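Long-range contacts in glycoside hydrolase family 15, cellulose signaling associated protein envoy (Hypocrea jecorina, PDB 4WUJ), which senses blue light through a flavin mononucleotide-binding LOV domain and takes part in a pathway that integrates light and oxidative stress: residues L47-I52 with G72-F77; V38-C43 with I52-P57. All coordinates share one frame; numbering follows the deposited sequence.

Interaction 1: L47-I52 with G72-F77. With FMN (flavin mononucleotide), chain I.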
ATOM      1  N   LEU C  47     -22.347   7.857   1.182  1.00 27.30           N
ATOM      2  CA  LEU C  47     -22.744   8.082   2.557  1.00 23.96           C
ATOM      3  C   LEU C  47     -22.618   9.552   2.857  1.00 19.22           C
ATOM      4  O   LEU C  47     -21.847  10.254   2.214  1.00 22.30           O
ATOM      5  CB  LEU C  47     -21.885   7.257   3.531  1.00 24.25           C
ATOM      6  CG  LEU C  47     -22.011   5.740   3.388  1.00 28.24           C
ATOM      7  CD1 LEU C  47     -21.124   5.012   4.415  1.00 28.67           C
ATOM      8  CD2 LEU C  47     -23.504   5.310   3.535  1.00 34.78           C
ATOM      9  N   PRO C  48     -23.387  10.025   3.825  1.00 29.17           N
ATOM     10  CA  PRO C  48     -23.445  11.457   4.136  1.00 27.47           C
ATOM     11  C   PRO C  48     -22.066  12.096   4.412  1.00 24.97           C
ATOM     12  O   PRO C  48     -21.325  11.679   5.303  1.00 18.78           O
ATOM     13  CB  PRO C  48     -24.344  11.498   5.381  1.00 27.85           C
ATOM     14  CG  PRO C  48     -25.289  10.316   5.211  1.00 32.24           C
ATOM     15  CD  PRO C  48     -24.467   9.250   4.488  1.00 31.57           C
ATOM     16  N   ASP C  49     -21.757  13.125   3.625  1.00 24.30           N
ATOM     17  CA  ASP C  49     -20.507  13.888   3.739  1.00 22.23           C
ATOM     18  C   ASP C  49     -19.225  13.048   3.502  1.00 17.86           C
ATOM     19  O   ASP C  49     -18.199  13.305   4.125  1.00 17.79           O
ATOM     20  CB  ASP C  49     -20.440  14.599   5.109  1.00 22.23           C
ATOM     21  CG  ASP C  49     -19.579  15.841   5.071  1.00 20.84           C
ATOM     22  OD1 ASP C  49     -19.453  16.454   3.979  1.00 21.26           O
ATOM     23  OD2 ASP C  49     -19.024  16.210   6.123  1.00 25.06           O
ATOM     24  N   ALA C  50     -19.320  12.055   2.625  1.00 19.57           N
ATOM     25  CA  ALA C  50     -18.164  11.337   2.092  1.00 27.11           C
ATOM     26  C   ALA C  50     -17.168  10.865   3.150  1.00 18.84           C
ATOM     27  O   ALA C  50     -15.986  11.213   3.076  1.00 15.48           O
ATOM     28  CB  ALA C  50     -17.422  12.257   1.049  1.00 24.48           C
ATOM     29  N   PRO C  51     -17.626  10.060   4.108  1.00 15.40           N
ATOM     30  CA  PRO C  51     -16.714   9.692   5.199  1.00 24.32           C
ATOM     31  C   PRO C  51     -15.542   8.797   4.774  1.00 19.26           C
ATOM     32  O   PRO C  51     -15.617   7.952   3.866  1.00 19.50           O
ATOM     33  CB  PRO C  51     -17.635   8.943   6.186  1.00 24.89           C
ATOM     34  CG  PRO C  51     -18.652   8.290   5.292  1.00 23.72           C
ATOM     35  CD  PRO C  51     -18.877   9.270   4.145  1.00 23.74           C
ATOM     36  N   ILE C  52     -14.432   9.013   5.430  1.00 21.93           N
ATOM     37  CA  ILE C  52     -13.306   8.071   5.331  1.00 25.10           C
ATOM     38  C   ILE C  52     -13.710   6.702   5.906  1.00 23.41           C
ATOM     39  O   ILE C  52     -14.189   6.619   7.044  1.00 20.51           O
ATOM     40  CB  ILE C  52     -12.085   8.578   6.088  1.00 24.86           C
ATOM     41  CG1 ILE C  52     -11.543   9.837   5.449  1.00 15.44           C
ATOM     42  CG2 ILE C  52     -10.954   7.512   6.110  1.00 23.03           C
ATOM     43  CD1 ILE C  52     -10.677  10.618   6.419  1.00 25.62           C
ATOM     44  N   GLY C  72     -14.566   7.937   9.558  1.00 28.92           N
ATOM     45  CA  GLY C  72     -15.941   8.399   9.498  1.00 30.86           C
ATOM     46  C   GLY C  72     -16.031   9.886   9.186  1.00 28.40           C
ATOM     47  O   GLY C  72     -17.108  10.400   8.994  1.00 27.00           O
ATOM     48  N   ARG C  73     -14.887  10.565   9.121  1.00 34.10           N
ATOM     49  CA  ARG C  73     -14.869  12.005   8.903  1.00 35.56           C
ATOM     50  C   ARG C  73     -14.626  12.331   7.432  1.00 26.07           C
ATOM     51  O   ARG C  73     -14.059  11.536   6.667  1.00 21.00           O
ATOM     52  CB  ARG C  73     -13.815  12.682   9.803  1.00 32.54           C
ATOM     53  CG  ARG C  73     -14.028  12.350  11.282  1.00 35.34           C
ATOM     54  CD  ARG C  73     -13.766  13.509  12.235  1.00 41.62           C
ATOM     55  NE  ARG C  73     -12.528  14.227  11.968  1.00 48.75           N
ATOM     56  CZ  ARG C  73     -11.972  15.101  12.813  1.00 64.16           C
ATOM     57  NH1 ARG C  73     -12.547  15.350  13.987  1.00 65.50           N
ATOM     58  NH2 ARG C  73     -10.832  15.724  12.499  1.00 56.43           N
ATOM     59  N   ASN C  74     -15.092  13.500   7.040  1.00 19.11           N
ATOM     60  CA  ASN C  74     -14.764  14.052   5.722  1.00 28.18           C
ATOM     61  C   ASN C  74     -13.331  14.514   5.752  1.00 27.24           C
ATOM     62  O   ASN C  74     -12.843  14.972   6.791  1.00 30.56           O
ATOM     63  CB  ASN C  74     -15.659  15.233   5.363  1.00 20.64           C
ATOM     64  CG  ASN C  74     -15.452  15.718   3.950  1.00 20.22           C
ATOM     65  OD1 ASN C  74     -14.496  16.409   3.672  1.00 18.19           O
ATOM     66  ND2 ASN C  74     -16.362  15.357   3.047  1.00 20.57           N
ATOM     67  N   CYS C  75     -12.669  14.380   4.612  1.00 25.25           N
ATOM     68  CA  CYS C  75     -11.252  14.735   4.469  1.00 23.76           C
ATOM     69  C   CYS C  75     -10.903  16.225   4.624  1.00 39.12           C
ATOM     70  O   CYS C  75      -9.701  16.582   4.718  1.00 31.18           O
ATOM     71  CB  CYS C  75     -10.777  14.261   3.120  1.00 24.47           C
ATOM     72  SG  CYS C  75     -10.432  12.468   3.098  1.00 32.51           S
ATOM     73  N   ARG C  76     -11.916  17.100   4.661  1.00 27.55           N
ATOM     74  CA  ARG C  76     -11.632  18.547   4.624  1.00 33.23           C
ATOM     75  C   ARG C  76     -10.978  19.017   5.943  1.00 30.84           C
ATOM     76  O   ARG C  76     -10.398  20.093   6.000  1.00 34.42           O
ATOM     77  CB  ARG C  76     -12.907  19.388   4.330  1.00 22.40           C
ATOM     78  CG  ARG C  76     -13.845  19.378   5.533  1.00 21.63           C
ATOM     79  CD  ARG C  76     -15.069  20.313   5.362  1.00 23.07           C
ATOM     80  NE  ARG C  76     -15.873  19.889   4.225  1.00 23.83           N
ATOM     81  CZ  ARG C  76     -16.851  19.000   4.293  1.00 22.41           C
ATOM     82  NH1 ARG C  76     -17.125  18.393   5.436  1.00 24.05           N
ATOM     83  NH2 ARG C  76     -17.515  18.686   3.200  1.00 23.20           N
ATOM     84  N   PHE C  77     -11.072  18.227   7.008  1.00 32.35           N
ATOM     85  CA  PHE C  77     -10.437  18.643   8.240  1.00 34.68           C
ATOM     86  C   PHE C  77      -8.941  18.887   8.012  1.00 42.80           C
ATOM     87  O   PHE C  77      -8.307  19.561   8.804  1.00 44.63           O
ATOM     88  CB  PHE C  77     -10.667  17.625   9.363  1.00 38.59           C
ATOM     89  CG  PHE C  77      -9.979  16.305   9.136  1.00 44.05           C
ATOM     90  CD1 PHE C  77      -8.613  16.170   9.361  1.00 39.75           C
ATOM     91  CD2 PHE C  77     -10.695  15.205   8.712  1.00 34.63           C
ATOM     92  CE1 PHE C  77      -7.984  14.974   9.160  1.00 39.77           C
ATOM     93  CE2 PHE C  77     -10.066  13.986   8.507  1.00 41.80           C
ATOM     94  CZ  PHE C  77      -8.707  13.873   8.734  1.00 41.04           C
TER
HETATM   95  N1  FMN I5201      -8.918  17.633   0.793  1.00 29.08           N
HETATM   96  C2  FMN I5201      -7.693  18.042   1.277  1.00 32.35           C
HETATM   97  O2  FMN I5201      -7.503  19.221   1.571  1.00 31.55           O
HETATM   98  N3  FMN I5201      -6.669  17.115   1.454  1.00 28.33           N
HETATM   99  C4  FMN I5201      -6.840  15.789   1.139  1.00 31.35           C
HETATM  100  O4  FMN I5201      -5.914  15.005   1.327  1.00 24.07           O
HETATM  101  C4A FMN I5201      -8.079  15.359   0.645  1.00 37.12           C
HETATM  102  N5  FMN I5201      -8.293  14.022   0.335  1.00 27.20           N
HETATM  103  C5A FMN I5201      -9.499  13.615  -0.161  1.00 26.15           C
HETATM  104  C6  FMN I5201      -9.658  12.278  -0.474  1.00 23.73           C
HETATM  105  C7  FMN I5201     -10.874  11.816  -0.949  1.00 28.87           C
HETATM  106  C7M FMN I5201     -10.992  10.362  -1.285  1.00 22.78           C
HETATM  107  C8  FMN I5201     -11.944  12.723  -1.124  1.00 27.27           C
HETATM  108  C8M FMN I5201     -13.270  12.229  -1.646  1.00 20.67           C
HETATM  109  C9  FMN I5201     -11.764  14.080  -0.822  1.00 25.62           C
HETATM  110  C9A FMN I5201     -10.543  14.533  -0.335  1.00 27.19           C
HETATM  111  N10 FMN I5201     -10.338  15.879  -0.009  1.00 31.76           N
HETATM  112  C10 FMN I5201      -9.112  16.289   0.478  1.00 30.28           C
HETATM  113  C1' FMN I5201     -11.370  16.968  -0.212  1.00 24.59           C
HETATM  114  C2' FMN I5201     -12.426  17.188   0.846  1.00 27.07           C
HETATM  115  O2' FMN I5201     -12.726  15.953   1.453  1.00 23.79           O
HETATM  116  C3' FMN I5201     -13.645  17.884   0.175  1.00 26.52           C
HETATM  117  O3' FMN I5201     -14.138  17.102  -0.909  1.00 24.30           O
HETATM  118  C4' FMN I5201     -13.254  19.285  -0.351  1.00 29.40           C
HETATM  119  O4' FMN I5201     -12.929  20.097   0.757  1.00 25.65           O
HETATM  120  C5' FMN I5201     -14.338  19.941  -1.226  1.00 27.39           C
HETATM  121  O5' FMN I5201     -15.596  19.877  -0.578  1.00 24.84           O
HETATM  122  P   FMN I5201     -16.061  21.020   0.432  1.00 30.39           P
HETATM  123  O1P FMN I5201     -17.388  20.538   0.995  1.00 33.69           O
HETATM  124  O2P FMN I5201     -15.138  21.284   1.572  1.00 27.14           O
HETATM  125  O3P FMN I5201     -16.256  22.290  -0.328  1.00 32.34           O
HETATM  126  O   HOH W   1     -17.856  14.919   8.215  1.00 47.93           O
HETATM  127  O   HOH W   2     -13.952  12.901   2.087  1.00 24.74           O

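Interaction 2: V38-C43 with I52-P57. With FMN (flavin mononucleotide), chain I.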
ATOM      1  N   VAL C  38       2.505   4.804   0.527  1.00 24.98           N
ATOM      2  CA  VAL C  38       1.710   5.893  -0.040  1.00 20.70           C
ATOM      3  C   VAL C  38       0.603   6.310   0.950  1.00 21.81           C
ATOM      4  O   VAL C  38       0.021   5.477   1.623  1.00 22.09           O
ATOM      5  CB  VAL C  38       1.066   5.527  -1.413  1.00 26.70           C
ATOM      6  CG1 VAL C  38       0.003   4.481  -1.269  1.00 25.77           C
ATOM      7  CG2 VAL C  38       0.430   6.761  -2.064  1.00 26.19           C
ATOM      8  N   SER C  39       0.369   7.610   1.092  1.00 24.05           N
ATOM      9  CA  SER C  39      -0.748   8.068   1.903  1.00 19.51           C
ATOM     10  C   SER C  39      -2.047   7.962   1.086  1.00 25.60           C
ATOM     11  O   SER C  39      -2.142   8.459  -0.053  1.00 25.65           O
ATOM     12  CB  SER C  39      -0.510   9.462   2.407  1.00 24.94           C
ATOM     13  OG  SER C  39      -1.719  10.069   2.782  1.00 29.69           O
ATOM     14  N   LEU C  40      -3.026   7.262   1.639  1.00 18.74           N
ATOM     15  CA  LEU C  40      -4.220   6.898   0.879  1.00 21.93           C
ATOM     16  C   LEU C  40      -5.436   6.941   1.764  1.00 29.01           C
ATOM     17  O   LEU C  40      -5.378   6.495   2.914  1.00 26.56           O
ATOM     18  CB  LEU C  40      -4.097   5.505   0.299  1.00 27.42           C
ATOM     19  CG  LEU C  40      -5.275   4.971  -0.511  1.00 28.59           C
ATOM     20  CD1 LEU C  40      -4.787   4.044  -1.623  1.00 29.97           C
ATOM     21  CD2 LEU C  40      -6.291   4.263   0.378  1.00 27.13           C
ATOM     22  N   THR C  41      -6.516   7.526   1.239  1.00 23.43           N
ATOM     23  CA  THR C  41      -7.810   7.477   1.893  1.00 19.89           C
ATOM     24  C   THR C  41      -8.817   6.892   0.910  1.00 25.58           C
ATOM     25  O   THR C  41      -8.694   7.013  -0.319  1.00 24.49           O
ATOM     26  CB  THR C  41      -8.296   8.870   2.419  1.00 33.18           C
ATOM     27  OG1 THR C  41      -8.558   9.752   1.317  1.00 33.38           O
ATOM     28  CG2 THR C  41      -7.268   9.499   3.321  1.00 29.73           C
ATOM     29  N   LEU C  42      -9.788   6.210   1.474  1.00 24.70           N
ATOM     30  CA  LEU C  42     -10.902   5.679   0.733  1.00 26.22           C
ATOM     31  C   LEU C  42     -12.153   6.269   1.400  1.00 25.83           C
ATOM     32  O   LEU C  42     -12.334   6.172   2.639  1.00 20.67           O
ATOM     33  CB  LEU C  42     -10.906   4.162   0.837  1.00 25.64           C
ATOM     34  CG  LEU C  42     -11.809   3.327  -0.046  1.00 27.53           C
ATOM     35  CD1 LEU C  42     -11.686   3.620  -1.538  1.00 35.58           C
ATOM     36  CD2 LEU C  42     -11.410   1.881   0.247  1.00 34.10           C
ATOM     37  N   CYS C  43     -13.001   6.883   0.582  1.00 21.39           N
ATOM     38  CA  CYS C  43     -14.200   7.559   1.089  1.00 20.53           C
ATOM     39  C   CYS C  43     -15.415   7.006   0.394  1.00 22.32           C
ATOM     40  O   CYS C  43     -15.382   6.766  -0.807  1.00 22.02           O
ATOM     41  CB  CYS C  43     -14.105   9.056   0.866  1.00 20.99           C
ATOM     42  SG  CYS C  43     -12.789   9.864   1.826  1.00 22.65           S
ATOM     43  N   ILE C  52     -14.432   9.013   5.430  1.00 21.93           N
ATOM     44  CA  ILE C  52     -13.306   8.071   5.331  1.00 25.10           C
ATOM     45  C   ILE C  52     -13.710   6.702   5.906  1.00 23.41           C
ATOM     46  O   ILE C  52     -14.189   6.619   7.044  1.00 20.51           O
ATOM     47  CB  ILE C  52     -12.085   8.578   6.088  1.00 24.86           C
ATOM     48  CG1 ILE C  52     -11.543   9.837   5.449  1.00 15.44           C
ATOM     49  CG2 ILE C  52     -10.954   7.512   6.110  1.00 23.03           C
ATOM     50  CD1 ILE C  52     -10.677  10.618   6.419  1.00 25.62           C
ATOM     51  N   VAL C  53     -13.546   5.649   5.102  1.00 20.10           N
ATOM     52  CA  VAL C  53     -13.787   4.291   5.574  1.00 23.34           C
ATOM     53  C   VAL C  53     -12.487   3.500   5.697  1.00 23.50           C
ATOM     54  O   VAL C  53     -12.474   2.410   6.269  1.00 25.98           O
ATOM     55  CB  VAL C  53     -14.798   3.535   4.693  1.00 22.42           C
ATOM     56  CG1 VAL C  53     -16.136   4.239   4.732  1.00 26.71           C
ATOM     57  CG2 VAL C  53     -14.340   3.421   3.287  1.00 25.20           C
ATOM     58  N   TYR C  54     -11.401   4.064   5.158  1.00 24.77           N
ATOM     59  CA  TYR C  54     -10.067   3.490   5.263  1.00 18.72           C
ATOM     60  C   TYR C  54      -9.009   4.550   4.997  1.00 27.22           C
ATOM     61  O   TYR C  54      -9.104   5.282   3.989  1.00 25.01           O
ATOM     62  CB  TYR C  54      -9.897   2.360   4.225  1.00 19.41           C
ATOM     63  CG  TYR C  54      -8.513   1.777   4.198  1.00 24.04           C
ATOM     64  CD1 TYR C  54      -7.501   2.318   3.387  1.00 18.07           C
ATOM     65  CD2 TYR C  54      -8.187   0.678   5.010  1.00 20.04           C
ATOM     66  CE1 TYR C  54      -6.207   1.761   3.379  1.00 20.17           C
ATOM     67  CE2 TYR C  54      -6.919   0.126   4.998  1.00 20.90           C
ATOM     68  CZ  TYR C  54      -5.928   0.674   4.201  1.00 19.86           C
ATOM     69  OH  TYR C  54      -4.684   0.091   4.260  1.00 22.83           O
ATOM     70  N   ALA C  55      -7.993   4.602   5.864  1.00 20.40           N
ATOM     71  CA  ALA C  55      -6.776   5.362   5.595  1.00 27.76           C
ATOM     72  C   ALA C  55      -5.542   4.451   5.791  1.00 27.91           C
ATOM     73  O   ALA C  55      -5.490   3.623   6.735  1.00 19.58           O
ATOM     74  CB  ALA C  55      -6.697   6.546   6.501  1.00 23.29           C
ATOM     75  N   SER C  56      -4.562   4.594   4.898  1.00 21.35           N
ATOM     76  CA  SER C  56      -3.352   3.759   4.927  1.00 24.63           C
ATOM     77  C   SER C  56      -2.416   4.130   6.086  1.00 24.78           C
ATOM     78  O   SER C  56      -2.541   5.201   6.658  1.00 21.86           O
ATOM     79  CB  SER C  56      -2.567   3.937   3.628  1.00 26.66           C
ATOM     80  OG  SER C  56      -2.225   5.308   3.453  1.00 24.62           O
ATOM     81  N   PRO C  57      -1.480   3.228   6.448  1.00 26.19           N
ATOM     82  CA  PRO C  57      -0.385   3.639   7.348  1.00 26.82           C
ATOM     83  C   PRO C  57       0.322   4.945   6.897  1.00 24.15           C
ATOM     84  O   PRO C  57       0.625   5.832   7.692  1.00 24.25           O
ATOM     85  CB  PRO C  57       0.602   2.435   7.286  1.00 25.57           C
ATOM     86  CG  PRO C  57      -0.339   1.241   6.961  1.00 25.46           C
ATOM     87  CD  PRO C  57      -1.368   1.820   6.013  1.00 20.81           C
TER
HETATM   88  N1  FMN I5201      -8.918  17.633   0.793  1.00 29.08           N
HETATM   89  C2  FMN I5201      -7.693  18.042   1.277  1.00 32.35           C
HETATM   90  O2  FMN I5201      -7.503  19.221   1.571  1.00 31.55           O
HETATM   91  N3  FMN I5201      -6.669  17.115   1.454  1.00 28.33           N
HETATM   92  C4  FMN I5201      -6.840  15.789   1.139  1.00 31.35           C
HETATM   93  O4  FMN I5201      -5.914  15.005   1.327  1.00 24.07           O
HETATM   94  C4A FMN I5201      -8.079  15.359   0.645  1.00 37.12           C
HETATM   95  N5  FMN I5201      -8.293  14.022   0.335  1.00 27.20           N
HETATM   96  C5A FMN I5201      -9.499  13.615  -0.161  1.00 26.15           C
HETATM   97  C6  FMN I5201      -9.658  12.278  -0.474  1.00 23.73           C
HETATM   98  C7  FMN I5201     -10.874  11.816  -0.949  1.00 28.87           C
HETATM   99  C7M FMN I5201     -10.992  10.362  -1.285  1.00 22.78           C
HETATM  100  C8  FMN I5201     -11.944  12.723  -1.124  1.00 27.27           C
HETATM  101  C8M FMN I5201     -13.270  12.229  -1.646  1.00 20.67           C
HETATM  102  C9  FMN I5201     -11.764  14.080  -0.822  1.00 25.62           C
HETATM  103  C9A FMN I5201     -10.543  14.533  -0.335  1.00 27.19           C
HETATM  104  N10 FMN I5201     -10.338  15.879  -0.009  1.00 31.76           N
HETATM  105  C10 FMN I5201      -9.112  16.289   0.478  1.00 30.28           C
HETATM  106  C1' FMN I5201     -11.370  16.968  -0.212  1.00 24.59           C
HETATM  107  C2' FMN I5201     -12.426  17.188   0.846  1.00 27.07           C
HETATM  108  O2' FMN I5201     -12.726  15.953   1.453  1.00 23.79           O
HETATM  109  C3' FMN I5201     -13.645  17.884   0.175  1.00 26.52           C
HETATM  110  O3' FMN I5201     -14.138  17.102  -0.909  1.00 24.30           O
HETATM  111  C4' FMN I5201     -13.254  19.285  -0.351  1.00 29.40           C
HETATM  112  O4' FMN I5201     -12.929  20.097   0.757  1.00 25.65           O
HETATM  113  C5' FMN I5201     -14.338  19.941  -1.226  1.00 27.39           C
HETATM  114  O5' FMN I5201     -15.596  19.877  -0.578  1.00 24.84           O
HETATM  115  P   FMN I5201     -16.061  21.020   0.432  1.00 30.39           P
HETATM  116  O1P FMN I5201     -17.388  20.538   0.995  1.00 33.69           O
HETATM  117  O2P FMN I5201     -15.138  21.284   1.572  1.00 27.14           O
HETATM  118  O3P FMN I5201     -16.256  22.290  -0.328  1.00 32.34           O

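Interaction 1: L47-I52 with G72-F77
The Arg76 guanidinium meets Asp49 and the FMN phosphate at its edge. Asn74 OD1 sits over the centre of one face, 3.5 Å above the plane. The Asp49 carboxylate lies nearly coplanar with the guanidinium, the planes 12° apart. The salt bridge is end-on: Arg76 NH1 reaches Asp49 OD2 at 3.0 Å and Arg76 NH2 reaches Asp49 OD1 at 3.1 Å. Both oxygens use their syn lone pairs. The bend of the Arg76 chain at chi3 (62°) turns NE and NH2 to the phosphate. Arg76 NE donates to FMN O2P in an almost straight bond (174°), and NH2 also donates to O1P. The Phe77 ring has Ile52 CD1 at its edge and Arg73 NH2 over one face, toward the rim.

Asn74 serves both sides. Asn74 ND2 donates to Asp49 O at 3.0 Å from above the carbonyl plane. Asn74 OD1 accepts from FMN O2'. It also accepts from Arg76 N, two residues on, and this bond makes an Asx turn. Two backbone bonds fix the other end: Ile52 N to Arg73 O, 2.8 Å, and Gly72 N to Ile52 O, 2.9 Å. Ile52 CG1 packs on Cys75 SG at 3.7 Å. One water links Ala50 O to Cys75 N.

The run from Gly72 through Phe77 carries the signature sequence of LOV domains. As in other LOV domains, Cys75 is probably the residue that forms the light-driven adduct with flavin C4A. Cys75 SG is 4.5 Å from FMN C4A, so no covalent bond is present. Asp49 probably acts as a second-shell residue, holding Arg76 toward the phosphate. The guanidinium is shared between two anionic groups, carboxylate and phosphate. Its positive charge probably eases the repulsion between them.

Interaction 2: V38-C43 with I52-P57
Ser56 OG fits into the notch between Val38 O and Leu40 N. Ser56 OG donates to Val38 O at 2.9 Å and accepts from Leu40 N at 2.8 Å. Its chi1 of 58° places OG between its own N and carbonyl carbon, turned to the neighbouring strand. The same oxygen takes a weak bond from Phe59 N and caps helix 57-63. Beside it, Leu40 CD2 presses on the edge of the Tyr54 ring, 3.8 Å from CD1. The two side chains cross at about a right angle. Leu42 fills the next hollow: its CB rests on Tyr54 CB at 4.0 Å, and its CG meets Val53 CG2. Helix 14-22 covers this leucine and tyrosine face.

The strands form an antiparallel beta hairpin at one side of the PAS-fold sheet. A classic beta bulge shifts the register by one residue, and pairing resumes at Cys43 and Ile52. Val53 and Tyr54 both face Leu42, and Leu42 O accepts from Val53 N at 2.8 Å and only weakly from Tyr54 N.

On the other face, Cys43 SG nestles against Ile52 CG1 at 3.8 Å. Cys43 SG also touches FMN C7M, a methyl, at 3.6 Å. Thr41 OG1 lies 3.3 Å from FMN C6, with the small Ala55 as its strand neighbour. At the tip of Tyr54, OH bonds to Cys36 N of the second subunit.

Interaction 2 is a buried strand pair, while interaction 1 is partly exposed and made of loops. Ile52 belongs to both: there the chain leaves the loop and enters strand 52-55. Cys75 from interaction 1 packs on Thr41 and Cys43 from interaction 2, so the two contacts meet beside the flavin. Their chemistry differs with their place. Interaction 2 relies mainly on backbone bonds between strands and on apolar side chains, and it offers the flavin ring van der Waals contacts. Interaction 1 adds charged and amide groups to two backbone bonds. It grips the ribityl chain and phosphate, and Cys75 also touches the ring. Interaction 2 alone touches the second subunit.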